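Long-range contacts in Nup188 (Myceliophthora thermophila, PDB 4KF8), which probably serves as a scaffold nucleoporin of the nuclear pore complex, with structural and functional properties in common with nuclear transport receptors: residues R210-W215 against L283-E288; N247-S252 against P311-D316; A159-L164 against W215-L220. All coordinates share one frame; numbering follows the deposited sequence.

Interaction 1: residues R210-W215 against L283-E288; sequences RCYAIW and LVALSE
Trp-215 and Tyr-212, a helical turn apart on 210-215, both reach for the carboxylate of Glu-288. The indole N-H points at one oxygen: NE1 of Trp-215 lies 2.8 Å from OE2 of Glu-288, with an angle of 152° at the hydrogen. OE2 sits almost in the indole plane and accepts through its anti lone pair, the one facing away from OE1. Ring and carboxylate planes stand 88° apart, so the carboxylate meets the ring edge upright.

Tyr-212 holds CG anti to its backbone N (chi1 -179°), and from there the end of the ring reaches 283-288, where the phenol ends beside Val-284, Ala-285 and Glu-288. Its OH lies 3.2 Å from OE1 of Glu-288 and 3.4 Å from O of Val-284; both contacts are weak. Beside the hydroxyl, CE2 of Tyr-212 packs 3.8 Å from CG2 of Val-284, while CE1 lies 3.7 Å from OE2 of Glu-288. The phenol thus passes between the valine and the acid, its OH near the backbone of Ala-285.

Glu-288 also has CG anti to its backbone N, and an extended chain beyond it carries the carboxylate across to the two aromatic residues. Val-284 O already accepts from Glu-288 N and Ser-287 OG, which approach from the same face of its plane.

A long, weak ion pair joins Glu-288 to Arg-255 and would partly balance the buried charge. The axes of the two helical segments stay 11.2 Å apart, and these long side chains bridge the distance. Helix 246-254 borders the contact through Leu-248 on Trp-215 and Ser-252 on Glu-288, helix 154-167 packs against Ala-213 and Ile-214, and helix 362-378 lies against Leu-286.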
loop_
_atom_site.group_PDB
_atom_site.type_symbol
_atom_site.label_atom_id
_atom_site.label_comp_id
_atom_site.label_asym_id
_atom_site.label_seq_id
_atom_site.Cartn_x
_atom_site.Cartn_y
_atom_site.Cartn_z
ATOM N N ARG A 210 -6.313 -8.095 9.256
ATOM C CA ARG A 210 -5.213 -7.159 9.074
ATOM C C ARG A 210 -4.030 -7.849 8.437
ATOM O O ARG A 210 -3.303 -7.242 7.657
ATOM C CB ARG A 210 -4.795 -6.547 10.407
ATOM C CG ARG A 210 -5.577 -5.313 10.766
ATOM C CD ARG A 210 -4.935 -4.056 10.226
ATOM N NE ARG A 210 -5.758 -2.894 10.539
ATOM C CZ ARG A 210 -5.416 -1.638 10.276
ATOM N NH1 ARG A 210 -4.255 -1.372 9.694
ATOM N NH2 ARG A 210 -6.236 -0.648 10.600
ATOM N N CYS A 211 -3.837 -9.117 8.786
ATOM C CA CYS A 211 -2.807 -9.929 8.158
ATOM C C CYS A 211 -2.993 -9.942 6.645
ATOM O O CYS A 211 -2.031 -9.775 5.898
ATOM C CB CYS A 211 -2.825 -11.353 8.717
ATOM S SG CYS A 211 -2.121 -11.513 10.378
ATOM N N TYR A 212 -4.234 -10.123 6.198
ATOM C CA TYR A 212 -4.534 -10.096 4.772
ATOM C C TYR A 212 -4.246 -8.727 4.172
ATOM O O TYR A 212 -3.760 -8.621 3.045
ATOM C CB TYR A 212 -5.990 -10.478 4.498
ATOM C CG TYR A 212 -6.320 -10.491 3.023
ATOM C CD1 TYR A 212 -6.149 -11.641 2.265
ATOM C CD2 TYR A 212 -6.783 -9.349 2.383
ATOM C CE1 TYR A 212 -6.437 -11.653 0.915
ATOM C CE2 TYR A 212 -7.066 -9.352 1.036
ATOM C CZ TYR A 212 -6.894 -10.507 0.307
ATOM O OH TYR A 212 -7.183 -10.514 -1.035
ATOM N N ALA A 213 -4.563 -7.683 4.931
ATOM C CA ALA A 213 -4.361 -6.312 4.487
ATOM C C ALA A 213 -2.880 -6.015 4.293
ATOM O O ALA A 213 -2.496 -5.322 3.357
ATOM C CB ALA A 213 -4.966 -5.346 5.486
ATOM N N ILE A 214 -2.058 -6.550 5.187
ATOM C CA ILE A 214 -0.615 -6.365 5.129
ATOM C C ILE A 214 -0.028 -7.058 3.897
ATOM O O ILE A 214 0.846 -6.518 3.219
ATOM C CB ILE A 214 0.043 -6.892 6.420
ATOM C CG1 ILE A 214 -0.355 -6.008 7.604
ATOM C CG2 ILE A 214 1.553 -6.936 6.287
ATOM C CD1 ILE A 214 0.091 -6.533 8.945
ATOM N N TRP A 215 -0.535 -8.250 3.603
ATOM C CA TRP A 215 -0.084 -9.032 2.458
ATOM C C TRP A 215 -0.602 -8.478 1.127
ATOM O O TRP A 215 0.168 -8.280 0.188
ATOM C CB TRP A 215 -0.496 -10.498 2.646
ATOM C CG TRP A 215 -0.664 -11.296 1.380
ATOM C CD1 TRP A 215 -1.826 -11.502 0.691
ATOM C CD2 TRP A 215 0.352 -12.017 0.673
ATOM N NE1 TRP A 215 -1.593 -12.293 -0.405
ATOM C CE2 TRP A 215 -0.265 -12.625 -0.439
ATOM C CE3 TRP A 215 1.724 -12.205 0.869
ATOM C CZ2 TRP A 215 0.443 -13.406 -1.353
ATOM C CZ3 TRP A 215 2.426 -12.981 -0.040
ATOM C CH2 TRP A 215 1.783 -13.571 -1.136
ATOM N N LEU A 283 -13.038 -6.512 -3.379
ATOM C CA LEU A 283 -12.286 -5.843 -4.431
ATOM C C LEU A 283 -10.788 -6.056 -4.229
ATOM O O LEU A 283 -10.029 -6.168 -5.193
ATOM C CB LEU A 283 -12.609 -4.349 -4.448
ATOM C CG LEU A 283 -12.077 -3.559 -5.642
ATOM C CD1 LEU A 283 -12.866 -3.891 -6.897
ATOM C CD2 LEU A 283 -12.103 -2.065 -5.356
ATOM N N VAL A 284 -10.366 -6.110 -2.968
ATOM C CA VAL A 284 -8.971 -6.381 -2.638
ATOM C C VAL A 284 -8.551 -7.783 -3.080
ATOM O O VAL A 284 -7.377 -8.029 -3.347
ATOM C CB VAL A 284 -8.697 -6.224 -1.125
ATOM C CG1 VAL A 284 -8.657 -4.753 -0.738
ATOM C CG2 VAL A 284 -9.737 -6.977 -0.308
ATOM N N ALA A 285 -9.517 -8.693 -3.153
ATOM C CA ALA A 285 -9.251 -10.060 -3.575
ATOM C C ALA A 285 -8.892 -10.095 -5.054
ATOM O O ALA A 285 -8.137 -10.954 -5.500
ATOM C CB ALA A 285 -10.455 -10.942 -3.300
ATOM N N LEU A 286 -9.441 -9.149 -5.808
ATOM C CA LEU A 286 -9.193 -9.066 -7.239
ATOM C C LEU A 286 -7.838 -8.433 -7.532
ATOM O O LEU A 286 -7.201 -8.756 -8.532
ATOM C CB LEU A 286 -10.303 -8.268 -7.927
ATOM C CG LEU A 286 -11.716 -8.841 -7.818
ATOM C CD1 LEU A 286 -12.723 -7.951 -8.531
ATOM C CD2 LEU A 286 -11.756 -10.248 -8.377
ATOM N N SER A 287 -7.403 -7.533 -6.657
ATOM C CA SER A 287 -6.128 -6.844 -6.838
ATOM C C SER A 287 -4.971 -7.699 -6.342
ATOM O O SER A 287 -3.857 -7.609 -6.856
ATOM C CB SER A 287 -6.134 -5.500 -6.109
ATOM O OG SER A 287 -6.173 -5.681 -4.705
ATOM N N GLU A 288 -5.244 -8.518 -5.334
ATOM C CA GLU A 288 -4.268 -9.471 -4.827
ATOM C C GLU A 288 -3.892 -10.442 -5.937
ATOM O O GLU A 288 -2.714 -10.653 -6.228
ATOM C CB GLU A 288 -4.852 -10.246 -3.648
ATOM C CG GLU A 288 -3.904 -11.266 -3.050
ATOM C CD GLU A 288 -4.629 -12.444 -2.441
ATOM O OE1 GLU A 288 -5.778 -12.708 -2.852
ATOM O OE2 GLU A 288 -4.053 -13.108 -1.555
#

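Interaction 2: residues N247-S252 against P311-D316; sequences NLLRSS and PEVVWD
The indole of Trp-315 meets helix 246-254 with its pyrrole edge: within the two segments, Ser-252 OG and the backbone carbonyl of Leu-249 both lie near the ring plane, and neither sits over a face. NE1 of Trp-315 donates to OG of Ser-252 over 2.9 Å, with 160° at the hydrogen and the acceptor 11° out of plane. Next to it, CD1 of Trp-315 faces O of Leu-249, and CB of Leu-249 lies 4.0 Å from the same CD1.

Residues 311-316 belong to an irregular connection between helices 284-303 and 317-328 that packs, through Val-313 to Trp-315, against a third helix, 246-254, in this all-helical fold; Asp-316 is the N-cap of helix 317-328. CD1 of Leu-249 lies 3.6 Å from O of Val-314 and 3.9 Å from CG1 of Val-313, the leucine and Val-313 side chains crossing at about a right angle. An alanine in place of Trp-315 would probably leave Ser-252 OG without its indole donor and open a gap beside Leu-249. Helix 284-303 lies alongside, with Leu-292 touching Leu-249 and Ser-252, and Thr-296 touching Trp-315.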
loop_
_atom_site.group_PDB
_atom_site.type_symbol
_atom_site.label_atom_id
_atom_site.label_comp_id
_atom_site.label_asym_id
_atom_site.label_seq_id
_atom_site.Cartn_x
_atom_site.Cartn_y
_atom_site.Cartn_z
ATOM N N ASN A 247 -0.233 -20.769 1.918
ATOM C CA ASN A 247 -1.642 -20.798 2.276
ATOM C C ASN A 247 -2.371 -19.640 1.615
ATOM O O ASN A 247 -3.564 -19.722 1.329
ATOM C CB ASN A 247 -1.813 -20.739 3.794
ATOM C CG ASN A 247 -1.196 -19.493 4.402
ATOM O OD1 ASN A 247 -0.187 -18.984 3.914
ATOM N ND2 ASN A 247 -1.802 -18.994 5.473
ATOM N N LEU A 248 -1.635 -18.564 1.362
ATOM C CA LEU A 248 -2.186 -17.389 0.703
ATOM C C LEU A 248 -2.222 -17.553 -0.812
ATOM O O LEU A 248 -3.194 -17.163 -1.460
ATOM C CB LEU A 248 -1.390 -16.142 1.091
ATOM C CG LEU A 248 -1.710 -15.624 2.491
ATOM C CD1 LEU A 248 -0.827 -14.448 2.846
ATOM C CD2 LEU A 248 -3.171 -15.236 2.550
ATOM N N LEU A 249 -1.163 -18.131 -1.370
ATOM C CA LEU A 249 -1.111 -18.424 -2.800
ATOM C C LEU A 249 -2.218 -19.403 -3.175
ATOM O O LEU A 249 -2.726 -19.390 -4.294
ATOM C CB LEU A 249 0.247 -19.015 -3.181
ATOM C CG LEU A 249 1.500 -18.163 -2.977
ATOM C CD1 LEU A 249 2.745 -19.005 -3.211
ATOM C CD2 LEU A 249 1.492 -16.955 -3.899
ATOM N N ARG A 250 -2.583 -20.250 -2.219
ATOM C CA ARG A 250 -3.630 -21.242 -2.402
ATOM C C ARG A 250 -5.006 -20.608 -2.208
ATOM O O ARG A 250 -5.945 -20.895 -2.951
ATOM C CB ARG A 250 -3.431 -22.375 -1.397
ATOM C CG ARG A 250 -3.882 -23.740 -1.871
ATOM C CD ARG A 250 -3.291 -24.828 -0.986
ATOM N NE ARG A 250 -1.856 -24.633 -0.785
ATOM C CZ ARG A 250 -1.030 -25.558 -0.303
ATOM N NH1 ARG A 250 -1.489 -26.759 0.025
ATOM N NH2 ARG A 250 0.259 -25.284 -0.156
ATOM N N SER A 251 -5.114 -19.741 -1.207
ATOM C CA SER A 251 -6.376 -19.088 -0.879
ATOM C C SER A 251 -6.796 -18.089 -1.949
ATOM O O SER A 251 -7.977 -17.979 -2.276
ATOM C CB SER A 251 -6.274 -18.378 0.472
ATOM O OG SER A 251 -5.793 -19.257 1.474
ATOM N N SER A 252 -5.821 -17.363 -2.489
ATOM C CA SER A 252 -6.079 -16.321 -3.479
ATOM C C SER A 252 -6.868 -16.831 -4.680
ATOM O O SER A 252 -7.673 -16.101 -5.256
ATOM C CB SER A 252 -4.765 -15.698 -3.954
ATOM O OG SER A 252 -3.951 -16.656 -4.608
ATOM N N PRO A 311 13.629 -19.326 -8.199
ATOM C CA PRO A 311 12.771 -20.439 -7.780
ATOM C C PRO A 311 11.374 -20.346 -8.375
ATOM O O PRO A 311 10.844 -19.249 -8.542
ATOM C CB PRO A 311 12.700 -20.270 -6.261
ATOM C CG PRO A 311 13.941 -19.533 -5.906
ATOM C CD PRO A 311 14.194 -18.601 -7.048
ATOM N N GLU A 312 10.792 -21.491 -8.707
ATOM C CA GLU A 312 9.430 -21.519 -9.210
ATOM C C GLU A 312 8.456 -21.244 -8.067
ATOM O O GLU A 312 8.681 -21.662 -6.929
ATOM C CB GLU A 312 9.129 -22.865 -9.875
ATOM C CG GLU A 312 10.123 -23.247 -10.964
ATOM C CD GLU A 312 9.589 -24.315 -11.899
ATOM O OE1 GLU A 312 8.763 -23.980 -12.774
ATOM O OE2 GLU A 312 9.996 -25.490 -11.762
ATOM N N VAL A 313 7.382 -20.525 -8.371
ATOM C CA VAL A 313 6.377 -20.200 -7.368
ATOM C C VAL A 313 5.084 -20.946 -7.670
ATOM O O VAL A 313 4.521 -20.809 -8.755
ATOM C CB VAL A 313 6.092 -18.690 -7.326
ATOM C CG1 VAL A 313 5.286 -18.342 -6.090
ATOM C CG2 VAL A 313 7.389 -17.902 -7.348
ATOM N N VAL A 314 4.616 -21.735 -6.708
ATOM C CA VAL A 314 3.421 -22.549 -6.909
ATOM C C VAL A 314 2.142 -21.717 -6.862
ATOM O O VAL A 314 1.672 -21.331 -5.791
ATOM C CB VAL A 314 3.327 -23.692 -5.881
ATOM C CG1 VAL A 314 2.094 -24.540 -6.148
ATOM C CG2 VAL A 314 4.580 -24.550 -5.927
ATOM N N TRP A 315 1.583 -21.447 -8.035
ATOM C CA TRP A 315 0.350 -20.685 -8.143
ATOM C C TRP A 315 -0.385 -21.066 -9.424
ATOM O O TRP A 315 0.024 -20.678 -10.517
ATOM C CB TRP A 315 0.648 -19.184 -8.121
ATOM C CG TRP A 315 -0.563 -18.333 -7.898
ATOM C CD1 TRP A 315 -1.357 -18.317 -6.790
ATOM C CD2 TRP A 315 -1.110 -17.362 -8.798
ATOM N NE1 TRP A 315 -2.370 -17.404 -6.947
ATOM C CE2 TRP A 315 -2.241 -16.804 -8.170
ATOM C CE3 TRP A 315 -0.756 -16.913 -10.073
ATOM C CZ2 TRP A 315 -3.019 -15.821 -8.774
ATOM C CZ3 TRP A 315 -1.531 -15.936 -10.670
ATOM C CH2 TRP A 315 -2.648 -15.401 -10.021
ATOM N N ASP A 316 -1.464 -21.829 -9.281
ATOM C CA ASP A 316 -2.214 -22.330 -10.430
ATOM C C ASP A 316 -2.877 -21.203 -11.219
ATOM O O ASP A 316 -3.901 -20.665 -10.808
ATOM C CB ASP A 316 -3.264 -23.355 -9.983
ATOM C CG ASP A 316 -3.921 -24.071 -11.151
ATOM O OD1 ASP A 316 -3.327 -24.098 -12.251
ATOM O OD2 ASP A 316 -5.029 -24.616 -10.967
#

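Interaction 3: residues A159-L164 against W215-L220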
loop_
_atom_site.group_PDB
_atom_site.type_symbol
_atom_site.label_atom_id
_atom_site.label_comp_id
_atom_site.label_asym_id
_atom_site.label_seq_id
_atom_site.Cartn_x
_atom_site.Cartn_y
_atom_site.Cartn_z
ATOM N N ALA A 159 3.356 0.656 8.780
ATOM C CA ALA A 159 4.775 0.707 8.450
ATOM C C ALA A 159 5.011 0.377 6.982
ATOM O O ALA A 159 5.723 1.096 6.282
ATOM C CB ALA A 159 5.556 -0.243 9.337
ATOM N N LEU A 160 4.406 -0.715 6.523
ATOM C CA LEU A 160 4.546 -1.142 5.137
ATOM C C LEU A 160 3.973 -0.135 4.151
ATOM O O LEU A 160 4.554 0.101 3.094
ATOM C CB LEU A 160 3.895 -2.509 4.918
ATOM C CG LEU A 160 4.637 -3.722 5.478
ATOM C CD1 LEU A 160 4.117 -4.992 4.838
ATOM C CD2 LEU A 160 6.134 -3.588 5.262
ATOM N N LEU A 161 2.831 0.454 4.494
ATOM C CA LEU A 161 2.193 1.443 3.632
ATOM C C LEU A 161 3.060 2.682 3.484
ATOM O O LEU A 161 3.022 3.361 2.459
ATOM C CB LEU A 161 0.817 1.822 4.173
ATOM C CG LEU A 161 -0.297 0.803 3.939
ATOM C CD1 LEU A 161 -1.537 1.197 4.721
ATOM C CD2 LEU A 161 -0.604 0.676 2.454
ATOM N N LEU A 162 3.841 2.970 4.518
ATOM C CA LEU A 162 4.811 4.050 4.459
ATOM C C LEU A 162 5.922 3.658 3.501
ATOM O O LEU A 162 6.301 4.431 2.623
ATOM C CB LEU A 162 5.393 4.321 5.844
ATOM C CG LEU A 162 6.369 5.494 5.925
ATOM C CD1 LEU A 162 5.654 6.791 5.594
ATOM C CD2 LEU A 162 6.998 5.563 7.300
ATOM N N LEU A 163 6.433 2.444 3.685
ATOM C CA LEU A 163 7.462 1.892 2.814
ATOM C C LEU A 163 6.942 1.766 1.389
ATOM O O LEU A 163 7.671 2.021 0.432
ATOM C CB LEU A 163 7.910 0.517 3.317
ATOM C CG LEU A 163 8.639 0.445 4.660
ATOM C CD1 LEU A 163 8.834 -0.998 5.088
ATOM C CD2 LEU A 163 9.974 1.162 4.577
ATOM N N LEU A 164 5.679 1.366 1.259
ATOM C CA LEU A 164 5.069 1.173 -0.051
ATOM C C LEU A 164 5.043 2.471 -0.847
ATOM O O LEU A 164 5.431 2.496 -2.014
ATOM C CB LEU A 164 3.658 0.596 0.080
ATOM C CG LEU A 164 2.809 0.552 -1.195
ATOM C CD1 LEU A 164 3.522 -0.160 -2.330
ATOM C CD2 LEU A 164 1.487 -0.121 -0.910
ATOM N N TRP A 215 -0.535 -8.250 3.603
ATOM C CA TRP A 215 -0.084 -9.032 2.458
ATOM C C TRP A 215 -0.602 -8.478 1.127
ATOM O O TRP A 215 0.168 -8.280 0.188
ATOM C CB TRP A 215 -0.496 -10.498 2.646
ATOM C CG TRP A 215 -0.664 -11.296 1.380
ATOM C CD1 TRP A 215 -1.826 -11.502 0.691
ATOM C CD2 TRP A 215 0.352 -12.017 0.673
ATOM N NE1 TRP A 215 -1.593 -12.293 -0.405
ATOM C CE2 TRP A 215 -0.265 -12.625 -0.439
ATOM C CE3 TRP A 215 1.724 -12.205 0.869
ATOM C CZ2 TRP A 215 0.443 -13.406 -1.353
ATOM C CZ3 TRP A 215 2.426 -12.981 -0.040
ATOM C CH2 TRP A 215 1.783 -13.571 -1.136
ATOM N N ALA A 216 -1.904 -8.215 1.057
ATOM C CA ALA A 216 -2.537 -7.785 -0.190
ATOM C C ALA A 216 -2.267 -6.324 -0.543
ATOM O O ALA A 216 -1.967 -6.000 -1.692
ATOM C CB ALA A 216 -4.031 -8.042 -0.135
ATOM N N LYS A 217 -2.379 -5.449 0.449
ATOM C CA LYS A 217 -2.270 -4.013 0.235
ATOM C C LYS A 217 -0.846 -3.506 0.487
ATOM O O LYS A 217 -0.519 -2.366 0.166
ATOM C CB LYS A 217 -3.274 -3.296 1.144
ATOM C CG LYS A 217 -3.425 -1.798 0.931
ATOM C CD LYS A 217 -4.146 -1.161 2.116
ATOM C CE LYS A 217 -4.196 0.356 2.003
ATOM N NZ LYS A 217 -4.711 0.981 3.255
ATOM N N GLY A 218 0.004 -4.359 1.051
ATOM C CA GLY A 218 1.354 -3.954 1.402
ATOM C C GLY A 218 2.470 -4.748 0.746
ATOM O O GLY A 218 3.208 -4.223 -0.087
ATOM N N ILE A 219 2.600 -6.015 1.129
ATOM C CA ILE A 219 3.687 -6.861 0.641
ATOM C C ILE A 219 3.697 -7.011 -0.881
ATOM O O ILE A 219 4.731 -6.808 -1.517
ATOM C CB ILE A 219 3.652 -8.260 1.293
ATOM C CG1 ILE A 219 3.901 -8.153 2.797
ATOM C CG2 ILE A 219 4.683 -9.177 0.658
ATOM C CD1 ILE A 219 3.982 -9.492 3.497
ATOM N N LEU A 220 2.551 -7.356 -1.461
ATOM C CA LEU A 220 2.456 -7.572 -2.906
ATOM C C LEU A 220 2.741 -6.338 -3.775
ATOM O O LEU A 220 3.509 -6.435 -4.734
ATOM C CB LEU A 220 1.115 -8.205 -3.286
ATOM C CG LEU A 220 0.835 -9.591 -2.710
ATOM C CD1 LEU A 220 -0.492 -10.115 -3.226
ATOM C CD2 LEU A 220 1.961 -10.543 -3.051
#
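Leu-160 and Gly-218 mark the nearest backbone approach, their CA atoms 5.7 Å apart, where helical segments 159-164 and 215-220 run in roughly the same sense with axes 8.8 Å apart and inclined at 47°. The second helix widens here into a pi-type turn, in which Leu-220 N bonds to Trp-215 O five residues back.

Leu-160 points at this turn. Its CD1 reaches CG1 of Ile-219 at 3.8 Å, the two side chains crossing obliquely, and passes close to the backbone of Gly-218, which adds no side chain to the interface. On the next turn, Leu-164 places CG anti to its backbone N (chi1 170°), and its CD2 comes to 3.2 Å from O of Lys-217. That carbonyl lies by the widened turn, where Pro-221, four residues on, has no N-H to give it.

Lys-217 is extended along its whole length and lies across Leu-161 at about a right angle. CE of Lys-217 packs 3.6 Å from CD2 of Leu-161, and NZ lies 3.5 Å from CD1 of the same leucine, so the aliphatic chain lies across the leucine at the exposed side of the contact while the ammonium forms a weak, long ion pair with Glu-157.

No hydrogen bond links the segments. Helix 134-143 touches Leu-160 and Leu-163, and helix 235-242 touches Ile-219 and Leu-220. This layering of helix on helix through leucine-rich faces is consistent with an alpha-solenoid, as in the nuclear transport receptors with which Nup188 and Nup192 share structural properties.

From the N terminus, helix 154-167 opens interaction 3, which closes a loop of 50 residues when the chain reaches 215-220. Interaction 1 has already opened at 210-215 on the same helix, so the two cross and share Trp-215. The chain then opens interaction 2 at 247-252, returns to close interaction 1 at 283-288, and closes interaction 2 at 311-316, so these two cross as well. Interactions 3 and 2 follow in series, and Leu-248 resting on Trp-215 connects them. Helix 206-226 thus lies between helix 154-167 and helix 284-303, while helix 246-254 ties this core to the connection leading into helix 317-328.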